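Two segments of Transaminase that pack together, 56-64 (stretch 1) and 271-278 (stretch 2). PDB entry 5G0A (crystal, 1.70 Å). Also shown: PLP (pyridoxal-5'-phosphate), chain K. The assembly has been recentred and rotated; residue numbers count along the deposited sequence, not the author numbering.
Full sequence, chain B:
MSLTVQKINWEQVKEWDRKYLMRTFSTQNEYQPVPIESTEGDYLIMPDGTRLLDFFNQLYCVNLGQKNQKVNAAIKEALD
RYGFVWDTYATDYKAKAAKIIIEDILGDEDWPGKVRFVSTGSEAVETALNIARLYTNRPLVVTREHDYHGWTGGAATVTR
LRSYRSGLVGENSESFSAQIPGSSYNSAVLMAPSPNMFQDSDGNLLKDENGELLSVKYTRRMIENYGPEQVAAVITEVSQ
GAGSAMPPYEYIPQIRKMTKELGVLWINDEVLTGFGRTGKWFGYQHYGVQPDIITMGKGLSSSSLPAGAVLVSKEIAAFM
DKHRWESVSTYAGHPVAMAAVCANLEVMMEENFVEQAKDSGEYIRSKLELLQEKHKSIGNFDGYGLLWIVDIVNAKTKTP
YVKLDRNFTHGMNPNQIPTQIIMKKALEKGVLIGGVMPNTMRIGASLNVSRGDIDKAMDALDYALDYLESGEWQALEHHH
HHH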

# COMPACT_ATOMS: atom_id res chain seq x y z
N PHE B 56 5.97 -7.77 -37.52
CA PHE B 56 5.53 -7.32 -36.18
C PHE B 56 4.67 -6.07 -36.27
O PHE B 56 4.01 -5.72 -35.27
CB PHE B 56 6.71 -7.00 -35.28
CG PHE B 56 7.55 -8.20 -34.94
CD1 PHE B 56 7.21 -9.04 -33.91
CD2 PHE B 56 8.71 -8.47 -35.68
CE1 PHE B 56 7.98 -10.15 -33.60
CE2 PHE B 56 9.50 -9.57 -35.38
CZ PHE B 56 9.13 -10.41 -34.34
N ASN B 57 4.68 -5.39 -37.43
CA ASN B 57 4.03 -4.07 -37.60
C ASN B 57 4.51 -3.17 -36.43
O ASN B 57 3.71 -2.48 -35.78
CB ASN B 57 2.49 -4.22 -37.64
CG ASN B 57 1.78 -3.04 -38.29
OD1 ASN B 57 0.77 -2.57 -37.77
ND2 ASN B 57 2.27 -2.58 -39.45
N GLN B 58 5.82 -3.20 -36.21
CA GLN B 58 6.50 -2.60 -35.02
C GLN B 58 6.02 -3.23 -33.71
O GLN B 58 6.60 -4.20 -33.26
CB GLN B 58 6.40 -1.06 -35.00
CG GLN B 58 7.19 -0.46 -36.17
CD GLN B 58 8.66 -0.78 -36.04
OE1 GLN B 58 9.32 -0.31 -35.13
NE2 GLN B 58 9.19 -1.59 -36.97
N LEU B 59 4.98 -2.65 -33.12
CA LEU B 59 4.36 -3.20 -31.91
C LEU B 59 2.88 -3.38 -32.19
O LEU B 59 2.04 -2.98 -31.38
CB LEU B 59 4.61 -2.27 -30.70
CG LEU B 59 6.10 -2.12 -30.33
CD1 LEU B 59 6.30 -1.00 -29.31
CD2 LEU B 59 6.68 -3.43 -29.80
N TYR B 60 2.56 -4.00 -33.34
CA TYR B 60 1.17 -4.23 -33.75
C TYR B 60 0.42 -2.92 -33.74
O TYR B 60 -0.70 -2.85 -33.26
CB TYR B 60 0.51 -5.28 -32.83
CG TYR B 60 1.46 -6.44 -32.62
CD1 TYR B 60 1.57 -7.43 -33.58
CD2 TYR B 60 2.32 -6.48 -31.52
CE1 TYR B 60 2.48 -8.46 -33.44
CE2 TYR B 60 3.24 -7.51 -31.37
CZ TYR B 60 3.32 -8.49 -32.33
OH TYR B 60 4.21 -9.53 -32.20
N CYS B 61 1.04 -1.88 -34.31
CA CYS B 61 0.59 -0.52 -34.04
C CYS B 61 0.62 0.44 -35.23
O CYS B 61 0.24 1.61 -35.10
CB CYS B 61 1.38 0.09 -32.86
SG CYS B 61 3.17 0.24 -33.14
N VAL B 62 1.05 -0.04 -36.39
CA VAL B 62 1.07 0.83 -37.55
C VAL B 62 -0.01 0.35 -38.52
O VAL B 62 0.27 -0.02 -39.69
CB VAL B 62 2.49 0.85 -38.18
CG1 VAL B 62 2.63 1.99 -39.18
CG2 VAL B 62 3.56 1.01 -37.09
N ASN B 63 -1.25 0.33 -38.02
CA ASN B 63 -2.39 -0.33 -38.69
C ASN B 63 -2.62 0.11 -40.14
O ASN B 63 -2.83 -0.72 -41.03
CB ASN B 63 -3.67 -0.11 -37.86
CG ASN B 63 -3.56 -0.71 -36.46
OD1 ASN B 63 -2.47 -0.76 -35.88
ND2 ASN B 63 -4.69 -1.18 -35.92
N LEU B 64 -2.54 1.42 -40.37
CA LEU B 64 -2.80 1.98 -41.70
C LEU B 64 -1.68 1.71 -42.71
O LEU B 64 -1.87 1.97 -43.92
CB LEU B 64 -3.01 3.49 -41.57
CG LEU B 64 -3.93 4.14 -42.63
CD1 LEU B 64 -5.39 3.83 -42.31
CD2 LEU B 64 -3.68 5.63 -42.61
N VAL B 271 -6.18 -1.12 -26.70
CA VAL B 271 -5.00 -0.41 -27.24
C VAL B 271 -4.36 -1.22 -28.35
O VAL B 271 -3.96 -0.65 -29.37
CB VAL B 271 -3.95 -0.10 -26.15
CG1 VAL B 271 -2.64 0.40 -26.78
CG2 VAL B 271 -4.51 0.95 -25.19
N LEU B 272 -4.26 -2.53 -28.16
CA LEU B 272 -3.72 -3.37 -29.22
C LEU B 272 -4.77 -3.88 -30.21
O LEU B 272 -4.54 -3.83 -31.43
CB LEU B 272 -2.88 -4.51 -28.65
CG LEU B 272 -2.03 -5.28 -29.67
CD1 LEU B 272 -0.64 -5.59 -29.11
CD2 LEU B 272 -2.76 -6.53 -30.12
N THR B 273 -5.91 -4.35 -29.72
CA THR B 273 -6.90 -4.96 -30.63
C THR B 273 -7.77 -3.96 -31.38
O THR B 273 -8.57 -4.35 -32.25
CB THR B 273 -7.83 -5.94 -29.89
OG1 THR B 273 -8.46 -5.24 -28.81
CG2 THR B 273 -7.04 -7.14 -29.37
N GLY B 274 -7.62 -2.67 -31.05
CA GLY B 274 -8.45 -1.64 -31.62
C GLY B 274 -8.13 -1.28 -33.07
O GLY B 274 -7.04 -1.55 -33.57
N PHE B 275 -9.11 -0.65 -33.71
CA PHE B 275 -8.94 -0.07 -35.05
C PHE B 275 -8.54 -1.05 -36.13
O PHE B 275 -7.53 -0.88 -36.81
CB PHE B 275 -8.08 1.22 -34.99
CG PHE B 275 -8.69 2.24 -34.10
CD1 PHE B 275 -9.78 2.99 -34.53
CD2 PHE B 275 -8.27 2.36 -32.75
CE1 PHE B 275 -10.41 3.88 -33.68
CE2 PHE B 275 -8.90 3.25 -31.90
CZ PHE B 275 -9.95 4.03 -32.36
N GLY B 276 -9.36 -2.09 -36.25
CA GLY B 276 -9.28 -3.01 -37.40
C GLY B 276 -8.32 -4.16 -37.25
O GLY B 276 -8.29 -5.06 -38.10
N ARG B 277 -7.53 -4.15 -36.16
CA ARG B 277 -6.48 -5.13 -35.94
C ARG B 277 -6.99 -6.59 -36.04
O ARG B 277 -6.26 -7.48 -36.48
CB ARG B 277 -5.82 -4.88 -34.54
CG ARG B 277 -4.77 -5.90 -34.07
CD ARG B 277 -3.62 -6.08 -35.07
NE ARG B 277 -2.96 -4.79 -35.34
CZ ARG B 277 -2.01 -4.61 -36.26
NH1 ARG B 277 -1.56 -5.65 -36.97
NH2 ARG B 277 -1.50 -3.40 -36.45
N THR B 278 -8.24 -6.80 -35.62
CA THR B 278 -8.81 -8.15 -35.53
C THR B 278 -9.88 -8.38 -36.61
O THR B 278 -10.61 -9.38 -36.56
CB THR B 278 -9.45 -8.44 -34.14
OG1 THR B 278 -10.69 -7.73 -34.01
CG2 THR B 278 -8.48 -8.05 -32.99
N1 PLP K . -2.54 -1.97 -23.33
C2 PLP K . -2.30 -2.93 -24.26
C2A PLP K . -3.26 -4.09 -24.40
C3 PLP K . -1.15 -2.80 -25.18
O3 PLP K . -0.90 -3.70 -26.15
C4 PLP K . -0.26 -1.64 -25.04
C4A PLP K . 0.91 -1.44 -26.00
C5 PLP K . -0.61 -0.69 -23.95
C6 PLP K . -1.71 -0.93 -23.14
C5A PLP K . 0.25 0.52 -23.63
O4P PLP K . 0.36 1.44 -24.70
P PLP K . 1.66 2.41 -24.72
O1P PLP K . 1.28 3.32 -25.85
O2P PLP K . 1.80 3.10 -23.37
O3P PLP K . 2.83 1.51 -25.02
O HOH W 1 -3.48 -2.56 -33.55

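What does the start of stretch 2 offer to its partner? V271 does not reach stretch 1; its CG1 lies 3.6 Å from C4 of PLP, the cofactor of this transaminase. L272 serves two neighbours: its CB is 3.3 Å from PLP O3, while its CD1 packs 3.9 Å from Y60 CB, an apolar contact at the foot of the tyrosine side chain, whose end leads away.

How does the turn at G274 and F275 hold N63? Through its backbone. N63 ND2 donates a hydrogen bond to F275 O (3.0 Å), so the asparagine amide is fixed by a carbonyl while the phenylalanine ring leads away from stretch 1. G276 follows with a positive phi, which favours glycine.

Why does R277 bury more area here than any other residue? Its CA-to-CB bond points sideways, but p rotamers at chi2 and chi3 help bring the guanidinium to stretch 1. NH2 donates to N57 OD1 (2.8 Å) and, weakly, to N63 OD1 (2.9 Å), both near the guanidinium plane. N57 OD1 also accepts from V62 N (2.9 Å), which ties this arginine contact to the local fold.

What fills the space between these groups? Water 1 accepts from R277 NE (2.9 Å) and N63 ND2 (3.0 Å), and lies 2.8 Å from Y60 O and 2.7 Å from L272 O, linking both stretches.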